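Haloacid dehalogenase/epoxide hydrolase family (PDB 2PR7) is of uncharacterised function but is probably a metal-dependent hydrolase of the haloacid dehalogenase superfamily, with calcium bound at the expected cation site. Local coordinates at residues A[35-40]-A[60-65]; A[4-9]-A[92-97]. All coordinates share one frame; numbering follows the deposited sequence. Where two conformers were deposited one is given.

Contact 1 (A[35-40]-A[60-65]); sequences VGTVIL and VVDKVL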
# COMPACT_ATOMS: atom_id res chain seq x y z
N VAL A 35 9.78 4.08 6.58
CA VAL A 35 9.06 3.92 5.32
C VAL A 35 7.71 4.60 5.45
O VAL A 35 7.02 4.36 6.40
CB VAL A 35 8.89 2.44 5.02
CG1 VAL A 35 7.94 2.21 3.80
CG2 VAL A 35 10.25 1.82 4.76
N GLY A 36 7.35 5.47 4.53
CA GLY A 36 6.01 6.03 4.52
C GLY A 36 5.00 5.04 3.96
O GLY A 36 5.32 4.27 3.07
N THR A 37 3.80 5.03 4.52
CA THR A 37 2.81 4.03 4.19
C THR A 37 1.48 4.66 3.84
O THR A 37 0.98 5.52 4.55
CB THR A 37 2.61 3.02 5.33
OG1 THR A 37 2.33 3.69 6.58
CG2 THR A 37 3.87 2.21 5.49
N VAL A 38 0.93 4.24 2.70
CA VAL A 38 -0.36 4.72 2.21
C VAL A 38 -1.21 3.55 1.78
O VAL A 38 -0.72 2.64 1.10
CB VAL A 38 -0.22 5.67 1.01
CG1 VAL A 38 -1.59 6.23 0.61
CG2 VAL A 38 0.67 6.77 1.32
N ILE A 39 -2.48 3.55 2.15
CA ILE A 39 -3.46 2.64 1.58
C ILE A 39 -4.09 3.41 0.44
O ILE A 39 -4.59 4.53 0.65
CB ILE A 39 -4.55 2.20 2.59
CG1 ILE A 39 -3.93 1.33 3.68
CG2 ILE A 39 -5.68 1.48 1.86
CD1 ILE A 39 -4.85 0.92 4.80
N LEU A 40 -4.01 2.84 -0.75
CA LEU A 40 -4.62 3.43 -1.96
C LEU A 40 -5.62 2.41 -2.43
O LEU A 40 -5.27 1.33 -2.93
CB LEU A 40 -3.63 3.74 -3.07
CG LEU A 40 -4.15 4.37 -4.37
CD1 LEU A 40 -4.74 5.76 -4.10
CD2 LEU A 40 -3.05 4.41 -5.40
N VAL A 60 -1.72 2.85 11.97
CA VAL A 60 -1.22 1.64 11.32
C VAL A 60 -0.54 2.01 10.01
O VAL A 60 0.52 1.48 9.65
CB VAL A 60 -2.35 0.62 11.13
CG1 VAL A 60 -1.89 -0.58 10.36
CG2 VAL A 60 -2.93 0.21 12.50
N VAL A 61 -1.16 2.95 9.29
CA VAL A 61 -0.55 3.55 8.12
C VAL A 61 -0.56 5.06 8.30
O VAL A 61 -1.34 5.62 9.11
CB VAL A 61 -1.28 3.10 6.82
CG1 VAL A 61 -1.23 1.58 6.73
CG2 VAL A 61 -2.73 3.55 6.81
N ASP A 62 0.25 5.73 7.48
CA ASP A 62 0.34 7.19 7.48
C ASP A 62 -0.89 7.84 6.87
O ASP A 62 -1.38 8.86 7.39
CB ASP A 62 1.58 7.68 6.73
CG ASP A 62 2.85 7.34 7.46
OD1 ASP A 62 2.95 7.65 8.67
OD2 ASP A 62 3.74 6.76 6.83
N LYS A 63 -1.39 7.25 5.77
CA LYS A 63 -2.50 7.86 5.07
C LYS A 63 -3.40 6.81 4.41
O LYS A 63 -2.91 5.80 3.94
CB LYS A 63 -1.97 8.76 3.99
CG LYS A 63 -1.04 9.87 4.43
CD LYS A 63 -1.77 11.03 5.04
CE LYS A 63 -0.82 12.19 5.28
NZ LYS A 63 0.48 11.71 5.84
N VAL A 64 -4.68 7.13 4.28
CA VAL A 64 -5.63 6.34 3.54
C VAL A 64 -6.23 7.24 2.44
O VAL A 64 -6.75 8.33 2.73
CB VAL A 64 -6.74 5.81 4.49
CG1 VAL A 64 -7.95 5.29 3.70
CG2 VAL A 64 -6.21 4.72 5.44
N LEU A 65 -6.15 6.76 1.21
CA LEU A 65 -6.72 7.43 0.04
C LEU A 65 -7.73 6.51 -0.65
O LEU A 65 -7.42 5.35 -0.94
CB LEU A 65 -5.64 7.83 -1.00
CG LEU A 65 -4.66 8.92 -0.60
CD1 LEU A 65 -3.71 9.22 -1.79
CD2 LEU A 65 -5.38 10.15 -0.15
O HOH W 1 4.44 4.59 7.86
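Thr37 and Asp62 pair where the parallel strands 36-40 and 63-65 first meet, each gripping the other's backbone. Asp62 CG is anti to its carbonyl carbon (chi1 -69°), and OD2, met on its anti side, accepts from Thr37 N at 2.9 Å. In return Thr37 OG1 takes the N-H of Asp62 at 3.0 Å; chi1 of 53° sets this hydroxyl between the backbone N and the carbonyl carbon, close to Val61 CA. One water ties the group together: it accepts from Thr37 OG1 at 2.6 Å and donates to Asp62 OD2 and Val35 O.

Thr37 O accepts from Lys63 N and, weakly, from Asp62 N. The parallel pattern then runs on through Ile39 N to Lys63 O and Leu65 N to Ile39 O, the latter at 2.8 Å in a nearly straight bond (168°).

On one face Ile39 carries the apolar contact. Its CD1 touches both Val61 CG2, at 3.9 Å, and Val64 CG2. Val61 crosses Ile39 at about a right angle, whereas Val64 lies beside it and points the same way. On the other face Leu40 CD1 rests on Leu65 CB at 3.8 Å, and Val38 CG1 approaches Leu65 CG at 4.3 Å.

The contact closes a beta-alpha-beta unit whose helix 50-57 covers the Ile39 and Val64 face through Ile52; Glu56 of that helix also accepts from Val64 N. Helix 17-32 meets Val61 through Leu27, and strand 36-41 continues the sheet inward to strand 4-7, leaving 63-66 outermost.

Contact 2 (A[4-9]-A[92-97]); sequences GLIVDY and RDCVLV. With CA (calcium ion), chain C.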
# COMPACT_ATOMS: atom_id res chain seq x y z
N GLY A 4 8.71 4.49 0.14
CA GLY A 4 7.28 4.56 0.25
C GLY A 4 6.64 3.22 -0.07
O GLY A 4 7.02 2.57 -1.03
N LEU A 5 5.65 2.83 0.74
CA LEU A 5 4.87 1.60 0.55
C LEU A 5 3.41 1.96 0.41
O LEU A 5 2.78 2.46 1.39
CB LEU A 5 5.09 0.67 1.74
CG LEU A 5 4.27 -0.64 1.84
CD1 LEU A 5 4.42 -1.52 0.58
CD2 LEU A 5 4.70 -1.40 3.10
N ILE A 6 2.88 1.66 -0.78
CA ILE A 6 1.49 1.98 -1.16
C ILE A 6 0.79 0.60 -1.28
O ILE A 6 1.27 -0.26 -2.00
CB ILE A 6 1.39 2.76 -2.46
CG1 ILE A 6 2.23 4.06 -2.43
CG2 ILE A 6 -0.11 3.00 -2.81
CD1 ILE A 6 2.29 4.81 -3.76
N VAL A 7 -0.25 0.36 -0.49
CA VAL A 7 -0.92 -0.95 -0.48
C VAL A 7 -2.41 -0.82 -0.67
O VAL A 7 -2.99 0.18 -0.29
CB VAL A 7 -0.66 -1.73 0.81
CG1 VAL A 7 0.85 -1.68 1.21
CG2 VAL A 7 -1.50 -1.22 1.94
N ASP A 8 -2.99 -1.82 -1.32
CA ASP A 8 -4.44 -1.87 -1.46
C ASP A 8 -5.01 -2.34 -0.17
O ASP A 8 -4.29 -2.87 0.69
CB ASP A 8 -4.91 -2.75 -2.62
CG ASP A 8 -6.34 -2.42 -3.05
OD1 ASP A 8 -7.02 -1.52 -2.44
OD2 ASP A 8 -6.79 -3.01 -3.98
N TYR A 9 -6.30 -2.11 0.04
CA TYR A 9 -6.98 -2.66 1.18
C TYR A 9 -7.67 -3.99 0.80
O TYR A 9 -7.24 -5.07 1.24
CB TYR A 9 -8.01 -1.64 1.73
CG TYR A 9 -8.69 -2.14 2.92
CD1 TYR A 9 -8.06 -2.12 4.15
CD2 TYR A 9 -9.96 -2.72 2.82
CE1 TYR A 9 -8.68 -2.61 5.26
CE2 TYR A 9 -10.60 -3.22 3.94
CZ TYR A 9 -9.96 -3.16 5.15
OH TYR A 9 -10.59 -3.64 6.28
N ARG A 92 8.71 7.35 -8.15
CA ARG A 92 9.81 6.42 -8.38
C ARG A 92 10.36 5.84 -7.07
O ARG A 92 10.95 4.76 -7.11
CB ARG A 92 10.95 7.02 -9.26
CG ARG A 92 11.75 8.08 -8.56
CD ARG A 92 12.59 8.98 -9.49
NE ARG A 92 12.47 10.39 -9.06
CZ ARG A 92 12.91 11.46 -9.74
NH1 ARG A 92 13.54 11.33 -10.91
NH2 ARG A 92 12.71 12.67 -9.22
N ASP A 93 10.12 6.48 -5.93
CA ASP A 93 10.61 5.99 -4.65
C ASP A 93 9.60 5.10 -3.93
O ASP A 93 9.79 4.70 -2.79
CB ASP A 93 11.04 7.18 -3.75
CG ASP A 93 12.28 7.85 -4.26
OD1 ASP A 93 13.04 7.19 -5.01
OD2 ASP A 93 12.47 9.04 -3.95
N CYS A 94 8.51 4.79 -4.61
CA CYS A 94 7.43 4.02 -3.99
C CYS A 94 7.28 2.66 -4.61
O CYS A 94 7.46 2.50 -5.85
CB CYS A 94 6.11 4.74 -4.08
SG CYS A 94 6.03 6.37 -3.29
N VAL A 95 6.86 1.73 -3.75
CA VAL A 95 6.43 0.38 -4.08
C VAL A 95 4.90 0.31 -3.99
O VAL A 95 4.33 0.69 -2.95
CB VAL A 95 6.99 -0.66 -3.09
CG1 VAL A 95 6.59 -2.06 -3.58
CG2 VAL A 95 8.55 -0.57 -2.99
N LEU A 96 4.24 -0.28 -4.97
CA LEU A 96 2.81 -0.55 -4.89
C LEU A 96 2.62 -2.05 -4.67
O LEU A 96 3.16 -2.85 -5.47
CB LEU A 96 2.08 -0.18 -6.18
CG LEU A 96 0.60 -0.65 -6.20
CD1 LEU A 96 -0.23 0.33 -5.28
CD2 LEU A 96 -0.01 -0.74 -7.59
N VAL A 97 1.84 -2.43 -3.68
CA VAL A 97 1.45 -3.78 -3.51
C VAL A 97 -0.06 -3.89 -3.78
O VAL A 97 -0.86 -3.27 -3.10
CB VAL A 97 1.80 -4.28 -2.07
CG1 VAL A 97 1.26 -5.75 -1.81
CG2 VAL A 97 3.30 -4.10 -1.72
CA CA C . -7.68 -5.00 -4.35
O HOH W 2 -9.92 -4.37 -5.10
O HOH W 3 -9.78 -6.64 -4.88
O HOH W 4 -6.93 -4.50 -6.60
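Five backbone bonds join Gly4, Ile6 and Asp8 to Asp93, Val95 and Val97, running the length of two parallel strands to a metal-binding loop. The last, from Asp8 N to Val97 O at 3.1 Å, anchors the residue whose OD2 binds the calcium ion at 2.2 Å. Asp8 CG stands anti to the backbone N (chi1 -161°), and the other carboxylate oxygen, OD1, accepts from Tyr9 N at 2.6 Å from above the carboxylate plane. Three waters, the backbone O of Ala10 and Asp99 OD1 complete the shell.

Behind this first shell, apolar branches pack on both faces of the strand pair. Ile6 spans two neighbours: CG2 touches Leu96 CD1 at 3.6 Å, and CD1 reaches Cys94 CB at 3.8 Å. On the reverse face Leu5 CD1 meets Val97 CG2 at 3.6 Å, with the two side chains crossing obliquely. Further out, helix 77-86 covers Ile6, Cys94 and Leu96, while helix 120-131 covers Leu5, Val95 and Val97.

An aspartate just past the first strand shares the cation with one beyond the neighbouring strand 94-98. Together with the parallel strand order 3-2-1-4-5, this is consistent with the cation site of a Rossmann-like HAD fold.

How the contacts relate
Contacts 1 and 2 are separate pairings within one parallel sheet, their centres 9 Å apart. They join where strand 36-41 neighbours strand 4-7: Gly36 O lies 2.8 Å from Leu5 N, and Val38 O the same distance from Val7 N, both probable hydrogen bonds. Side chains continue the link, with Leu40 CB 3.6 Å from Ile6 CG2. Contact 2 pairs the central strand 4-7 with 94-98 and carries the calcium ligand Asp8, while contact 1 adds the flank out to the sheet edge. The side chain of Ile39 comes within about 9 Å of the calcium ion at its nearest atom. Lys74 lies between them, hydrogen-bonding to Leu40 O, with a long, weak ion pair to Asp8 OD1.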